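Local coordinates for protein 3-guanidinopropionase (Pseudomonas aeruginosa, PDB 3NIQ) that catalyses the manganese-dependent hydrolysis of 3-guanidinopropanoate to beta-alanine and urea, with low activity on 4-guanidinobutanoate and none on arginine or agmatine, at residues I14-G19 with L67-H72; T22-P27 with A78-V83. All blocks are in the same frame, centred on the assembly; numbering follows the deposited sequence.

Contact 1. Residues I14-G19 with L67-H72; sequences IPRFAG and LMRKVH
R16 brings NH2 obliquely against the aliphatic stem of R69, 3.2 Å from R69 CG and 3.6 Å from R69 CD. With chi2 and chi3 both anti (177° and 178°), the R16 chain is straight from CG to NE and spans the distance to the 67-72 loop, where the nearest CA atoms, those of R16 and L67, are 6.4 Å apart. R16 NH1 comes within 3.0 Å of M68 O and is hydrogen-bonded to S66 O just ahead of the loop. L67 O lies over one face of both guanidinium groups, near the rim for R16 and over the centre for R69. The two side chains cross at about a right angle, their guanidinium planes 80° apart, and R16 NH2 remains 3.9 Å from R69 NE. A type I turn from P15 to A18, closed by the A18 N to P15 O bond, shapes the 14-19 side. Both cations find partners in a neighbouring subunit: R69 forms a salt bridge with E256 and a hydrogen bond to S191 O, whereas R16 NH2 makes a weak bond to Y193 OH. The carbonyls and the carboxylate of E256 of the neighbouring subunit probably offset part of the repulsion between the two like charges.

Contact 2. Residues T22-P27 with A78-V83; sequences TFMRLP and APYDLV
Apolar contact between L26 and Y80 is the first component of this buried junction. L26 presents both methyls to the CD1-CE1 side of the tyrosine: CD1 approaches Y80 CE1 at 3.6 Å, and CD2 makes an off-centre CH-pi contact, 4.2 Å from the Y80 ring centroid and 30° from the ring normal. Within its own helix, Y80 has P79 CG over the centre of one ring face. The Y80 ring bridges a wide backbone gap, since the nearest CA atoms, those of L26 and Y80, are 9.4 Å apart.

The second kind of contact is made by the phenol oxygen, which meets carbon and not a polar group of 22-27. Y80 OH lies 3.3 Å from both M24 CB and M24 CG, with the two side chains crossing at about a right angle. M24 then bends at chi2 (-63°), and the rest of its chain leads away from the 78-83 segment after CB and CG have met the hydroxyl.

Hydrogen bonds act within each segment and set the frame. T22 OG1 donates a short bond to L26 O, in the carbonyl plane and on a lone pair, while R25 N binds T22 O and L26 N binds F23 O. These bonds close the 22-27 loop into a compact turn that carries M24 and L26 on the same side. In the other segment, A78 is the N-cap residue of helix 79-82, and its carbonyl accepts the L82 N-H.

The junction sits at the margin of the parallel sheet of the arginase-family alpha/beta fold. L26 and Y80 both rest on V85 of strand 85-90, an outermost strand of that sheet within the chain. L39 of strand 37-42 touches M24 and L26, and helix 294-317 also touches the contact, through M303 on M24 and L307 on Y80.

How the contacts relate
The centres of contacts 1 and 2 lie 11 Å apart, on the same side of the chain's centre and away from the manganese site. Their segments alternate along the chain: 14-19, 22-27, 67-72, then 78-83. The N-terminal region before strand 37-42 thus meets, in the same order, the loop after helix 57-64 and then helix 79-82. R25 links the two directly, its NH1 and NH2 probably hydrogen-bonded to A18 O and I14 O, and K70 O packs on P79. Helix 294-317 touches both. Contact 1 lies largely at subunit interfaces of the hexamer, whereas contact 2 is mostly buried within the chain, joining the N-terminal region to the sheet margin.

Contact 1. Residues I14-G19 with L67-H72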
loop_
_atom_site.group_PDB
_atom_site.type_symbol
_atom_site.label_atom_id
_atom_site.label_comp_id
_atom_site.label_asym_id
_atom_site.label_seq_id
_atom_site.Cartn_x
_atom_site.Cartn_y
_atom_site.Cartn_z
ATOM N N ILE A 14 -23.620 -3.519 19.252
ATOM C CA ILE A 14 -22.172 -3.355 19.261
ATOM C C ILE A 14 -21.701 -3.321 17.810
ATOM O O ILE A 14 -21.775 -4.330 17.111
ATOM C CB ILE A 14 -21.455 -4.479 20.058
ATOM C CG1 ILE A 14 -21.950 -4.507 21.520
ATOM C CG2 ILE A 14 -19.931 -4.247 20.050
ATOM C CD1 ILE A 14 -21.646 -5.817 22.275
ATOM N N PRO A 15 -21.246 -2.148 17.337
ATOM C CA PRO A 15 -20.975 -2.053 15.896
ATOM C C PRO A 15 -19.826 -2.993 15.523
ATOM O O PRO A 15 -19.026 -3.359 16.387
ATOM C CB PRO A 15 -20.587 -0.593 15.694
ATOM C CG PRO A 15 -20.924 0.119 17.017
ATOM C CD PRO A 15 -20.835 -0.935 18.067
ATOM N N ARG A 16 -19.776 -3.395 14.259
ATOM C CA ARG A 16 -18.892 -4.471 13.809
ATOM C C ARG A 16 -17.399 -4.141 13.898
ATOM O O ARG A 16 -16.551 -5.028 13.777
ATOM C CB ARG A 16 -19.265 -4.885 12.379
ATOM C CG ARG A 16 -20.643 -5.478 12.298
ATOM C CD ARG A 16 -21.054 -5.814 10.868
ATOM N NE ARG A 16 -22.386 -6.424 10.858
ATOM C CZ ARG A 16 -22.685 -7.646 11.320
ATOM N NH1 ARG A 16 -21.754 -8.457 11.844
ATOM N NH2 ARG A 16 -23.937 -8.075 11.256
ATOM N N PHE A 17 -17.072 -2.871 14.108
ATOM C CA PHE A 17 -15.667 -2.478 14.172
ATOM C C PHE A 17 -15.175 -2.532 15.609
ATOM O O PHE A 17 -13.997 -2.313 15.880
ATOM C CB PHE A 17 -15.455 -1.079 13.566
ATOM C CG PHE A 17 -16.434 -0.046 14.048
ATOM C CD1 PHE A 17 -16.322 0.496 15.324
ATOM C CD2 PHE A 17 -17.470 0.395 13.215
ATOM C CE1 PHE A 17 -17.229 1.467 15.791
ATOM C CE2 PHE A 17 -18.377 1.355 13.663
ATOM C CZ PHE A 17 -18.261 1.897 14.953
ATOM N N ALA A 18 -16.106 -2.819 16.518
ATOM C CA ALA A 18 -15.864 -2.790 17.960
ATOM C C ALA A 18 -15.984 -4.191 18.559
ATOM O O ALA A 18 -16.484 -5.118 17.913
ATOM C CB ALA A 18 -16.856 -1.860 18.623
ATOM N N GLY A 19 -15.529 -4.339 19.798
ATOM C CA GLY A 19 -15.537 -5.620 20.472
ATOM C C GLY A 19 -14.259 -6.402 20.207
ATOM O O GLY A 19 -13.582 -6.193 19.193
ATOM N N LEU A 67 -17.321 -9.006 9.934
ATOM C CA LEU A 67 -18.292 -8.557 8.917
ATOM C C LEU A 67 -19.373 -9.589 8.636
ATOM O O LEU A 67 -20.371 -9.275 7.966
ATOM C CB LEU A 67 -17.587 -8.189 7.603
ATOM C CG LEU A 67 -16.423 -7.199 7.664
ATOM C CD1 LEU A 67 -16.018 -6.750 6.268
ATOM C CD2 LEU A 67 -16.803 -5.986 8.520
ATOM N N MET A 68 -19.175 -10.814 9.132
ATOM C CA MET A 68 -20.138 -11.891 8.893
ATOM C C MET A 68 -21.380 -11.706 9.753
ATOM O O MET A 68 -21.292 -11.249 10.902
ATOM C CB MET A 68 -19.520 -13.248 9.182
ATOM C CG MET A 68 -18.312 -13.620 8.276
ATOM S SD MET A 68 -18.815 -13.749 6.557
ATOM C CE MET A 68 -18.330 -12.159 5.865
ATOM N N ARG A 69 -22.533 -12.073 9.193
ATOM C CA ARG A 69 -23.800 -11.939 9.907
ATOM C C ARG A 69 -24.298 -13.313 10.391
ATOM O O ARG A 69 -23.563 -14.310 10.313
ATOM C CB ARG A 69 -24.810 -11.163 9.039
ATOM C CG ARG A 69 -24.241 -9.800 8.605
ATOM C CD ARG A 69 -25.250 -8.857 7.952
ATOM N NE ARG A 69 -24.595 -7.661 7.390
ATOM C CZ ARG A 69 -23.948 -7.651 6.221
ATOM N NH1 ARG A 69 -23.877 -8.767 5.493
ATOM N NH2 ARG A 69 -23.385 -6.529 5.758
ATOM N N LYS A 70 -25.522 -13.382 10.902
ATOM C CA LYS A 70 -25.975 -14.588 11.587
ATOM C C LYS A 70 -26.592 -15.652 10.689
ATOM O O LYS A 70 -26.663 -16.824 11.069
ATOM C CB LYS A 70 -26.955 -14.222 12.705
ATOM C CG LYS A 70 -26.310 -13.462 13.870
ATOM C CD LYS A 70 -27.214 -13.379 15.109
ATOM C CE LYS A 70 -28.470 -12.550 14.875
ATOM N NZ LYS A 70 -29.000 -12.028 16.183
ATOM N N VAL A 71 -27.053 -15.261 9.510
ATOM C CA VAL A 71 -27.837 -16.182 8.693
ATOM C C VAL A 71 -27.396 -16.186 7.232
ATOM O O VAL A 71 -27.197 -15.130 6.629
ATOM C CB VAL A 71 -29.363 -15.879 8.799
ATOM C CG1 VAL A 71 -30.172 -16.803 7.893
ATOM C CG2 VAL A 71 -29.839 -16.001 10.254
ATOM N N HIS A 72 -27.261 -17.387 6.674
ATOM C CA HIS A 72 -26.906 -17.538 5.281
ATOM C C HIS A 72 -28.071 -17.135 4.375
ATOM O O HIS A 72 -29.198 -17.581 4.591
ATOM C CB HIS A 72 -26.474 -18.983 5.006
ATOM C CG HIS A 72 -25.685 -19.125 3.752
ATOM N ND1 HIS A 72 -26.242 -18.957 2.504
ATOM C CD2 HIS A 72 -24.370 -19.380 3.552
ATOM C CE1 HIS A 72 -25.306 -19.121 1.585
ATOM N NE2 HIS A 72 -24.159 -19.369 2.195
#

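Contact 2. Residues T22-P27 with A78-V83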
loop_
_atom_site.group_PDB
_atom_site.type_symbol
_atom_site.label_atom_id
_atom_site.label_comp_id
_atom_site.label_asym_id
_atom_site.label_seq_id
_atom_site.Cartn_x
_atom_site.Cartn_y
_atom_site.Cartn_z
ATOM N N THR A 22 -12.836 -11.992 18.097
ATOM C CA THR A 22 -12.822 -13.455 18.002
ATOM C C THR A 22 -13.489 -13.892 16.691
ATOM O O THR A 22 -14.193 -13.105 16.064
ATOM C CB THR A 22 -13.647 -14.066 19.142
ATOM O OG1 THR A 22 -14.925 -13.435 19.156
ATOM C CG2 THR A 22 -12.985 -13.852 20.491
ATOM N N PHE A 23 -13.314 -15.154 16.288
ATOM C CA PHE A 23 -13.987 -15.624 15.081
ATOM C C PHE A 23 -15.483 -15.352 15.183
ATOM O O PHE A 23 -16.117 -15.744 16.163
ATOM C CB PHE A 23 -13.760 -17.124 14.867
ATOM C CG PHE A 23 -12.400 -17.460 14.353
ATOM C CD1 PHE A 23 -11.924 -16.876 13.166
ATOM C CD2 PHE A 23 -11.595 -18.380 15.033
ATOM C CE1 PHE A 23 -10.648 -17.194 12.674
ATOM C CE2 PHE A 23 -10.339 -18.724 14.536
ATOM C CZ PHE A 23 -9.858 -18.103 13.355
ATOM N N MET A 24 -16.027 -14.671 14.173
ATOM C CA MET A 24 -17.459 -14.353 14.081
ATOM C C MET A 24 -17.951 -13.579 15.316
ATOM O O MET A 24 -19.142 -13.556 15.578
ATOM C CB MET A 24 -18.297 -15.632 13.891
ATOM C CG MET A 24 -17.750 -16.630 12.845
ATOM S SD MET A 24 -17.711 -15.936 11.197
ATOM C CE MET A 24 -17.002 -17.325 10.267
ATOM N N ARG A 25 -17.022 -12.983 16.076
ATOM C CA ARG A 25 -17.333 -12.291 17.348
ATOM C C ARG A 25 -18.113 -13.166 18.319
ATOM O O ARG A 25 -19.004 -12.694 19.037
ATOM C CB ARG A 25 -18.082 -10.965 17.097
ATOM C CG ARG A 25 -17.325 -10.009 16.144
ATOM C CD ARG A 25 -17.681 -8.548 16.391
ATOM N NE ARG A 25 -19.066 -8.265 16.026
ATOM C CZ ARG A 25 -19.708 -7.147 16.363
ATOM N NH1 ARG A 25 -19.096 -6.200 17.072
ATOM N NH2 ARG A 25 -20.961 -6.974 15.992
ATOM N N LEU A 26 -17.762 -14.443 18.347
ATOM C CA LEU A 26 -18.371 -15.394 19.261
ATOM C C LEU A 26 -17.610 -15.352 20.578
ATOM O O LEU A 26 -16.521 -14.739 20.648
ATOM C CB LEU A 26 -18.325 -16.814 18.641
ATOM C CG LEU A 26 -19.286 -17.095 17.477
ATOM C CD1 LEU A 26 -18.792 -18.244 16.608
ATOM C CD2 LEU A 26 -20.702 -17.421 17.956
ATOM N N PRO A 27 -18.166 -15.983 21.640
ATOM C CA PRO A 27 -17.381 -16.127 22.860
ATOM C C PRO A 27 -16.173 -17.032 22.643
ATOM O O PRO A 27 -16.195 -17.911 21.749
ATOM C CB PRO A 27 -18.382 -16.766 23.857
ATOM C CG PRO A 27 -19.733 -16.464 23.294
ATOM C CD PRO A 27 -19.507 -16.565 21.798
ATOM N N ALA A 78 -28.950 -20.955 9.981
ATOM C CA ALA A 78 -28.537 -20.069 11.050
ATOM C C ALA A 78 -27.680 -20.937 11.979
ATOM O O ALA A 78 -28.205 -21.567 12.901
ATOM C CB ALA A 78 -29.767 -19.507 11.780
ATOM N N PRO A 79 -26.352 -20.994 11.716
ATOM C CA PRO A 79 -25.466 -21.974 12.352
ATOM C C PRO A 79 -25.484 -21.942 13.882
ATOM O O PRO A 79 -25.461 -23.000 14.520
ATOM C CB PRO A 79 -24.073 -21.602 11.823
ATOM C CG PRO A 79 -24.188 -20.194 11.363
ATOM C CD PRO A 79 -25.604 -20.066 10.848
ATOM N N TYR A 80 -25.515 -20.749 14.454
ATOM C CA TYR A 80 -25.413 -20.602 15.891
ATOM C C TYR A 80 -26.684 -21.032 16.615
ATOM O O TYR A 80 -26.614 -21.358 17.793
ATOM C CB TYR A 80 -25.019 -19.172 16.258
ATOM C CG TYR A 80 -23.928 -18.650 15.354
ATOM C CD1 TYR A 80 -22.660 -19.252 15.326
ATOM C CD2 TYR A 80 -24.166 -17.575 14.505
ATOM C CE1 TYR A 80 -21.661 -18.770 14.469
ATOM C CE2 TYR A 80 -23.190 -17.106 13.652
ATOM C CZ TYR A 80 -21.944 -17.706 13.634
ATOM O OH TYR A 80 -20.985 -17.234 12.778
ATOM N N ASP A 81 -27.825 -21.010 15.917
ATOM C CA ASP A 81 -29.083 -21.549 16.462
ATOM C C ASP A 81 -29.111 -23.058 16.329
ATOM O O ASP A 81 -29.532 -23.748 17.258
ATOM C CB ASP A 81 -30.326 -20.944 15.789
ATOM C CG ASP A 81 -30.526 -19.471 16.132
ATOM O OD1 ASP A 81 -30.089 -19.034 17.210
ATOM O OD2 ASP A 81 -31.124 -18.751 15.313
ATOM N N LEU A 82 -28.621 -23.565 15.196
ATOM C CA LEU A 82 -28.564 -25.005 14.958
ATOM C C LEU A 82 -27.718 -25.750 15.979
ATOM O O LEU A 82 -28.152 -26.766 16.509
ATOM C CB LEU A 82 -28.047 -25.329 13.552
ATOM C CG LEU A 82 -29.039 -25.300 12.416
ATOM C CD1 LEU A 82 -28.386 -25.947 11.190
ATOM C CD2 LEU A 82 -30.321 -26.058 12.835
ATOM N N VAL A 83 -26.512 -25.255 16.248
ATOM C CA VAL A 83 -25.568 -25.965 17.134
ATOM C C VAL A 83 -24.730 -24.980 17.931
ATOM O O VAL A 83 -24.811 -23.764 17.706
ATOM C CB VAL A 83 -24.609 -26.903 16.331
ATOM C CG1 VAL A 83 -25.399 -27.835 15.421
ATOM C CG2 VAL A 83 -23.603 -26.083 15.510
#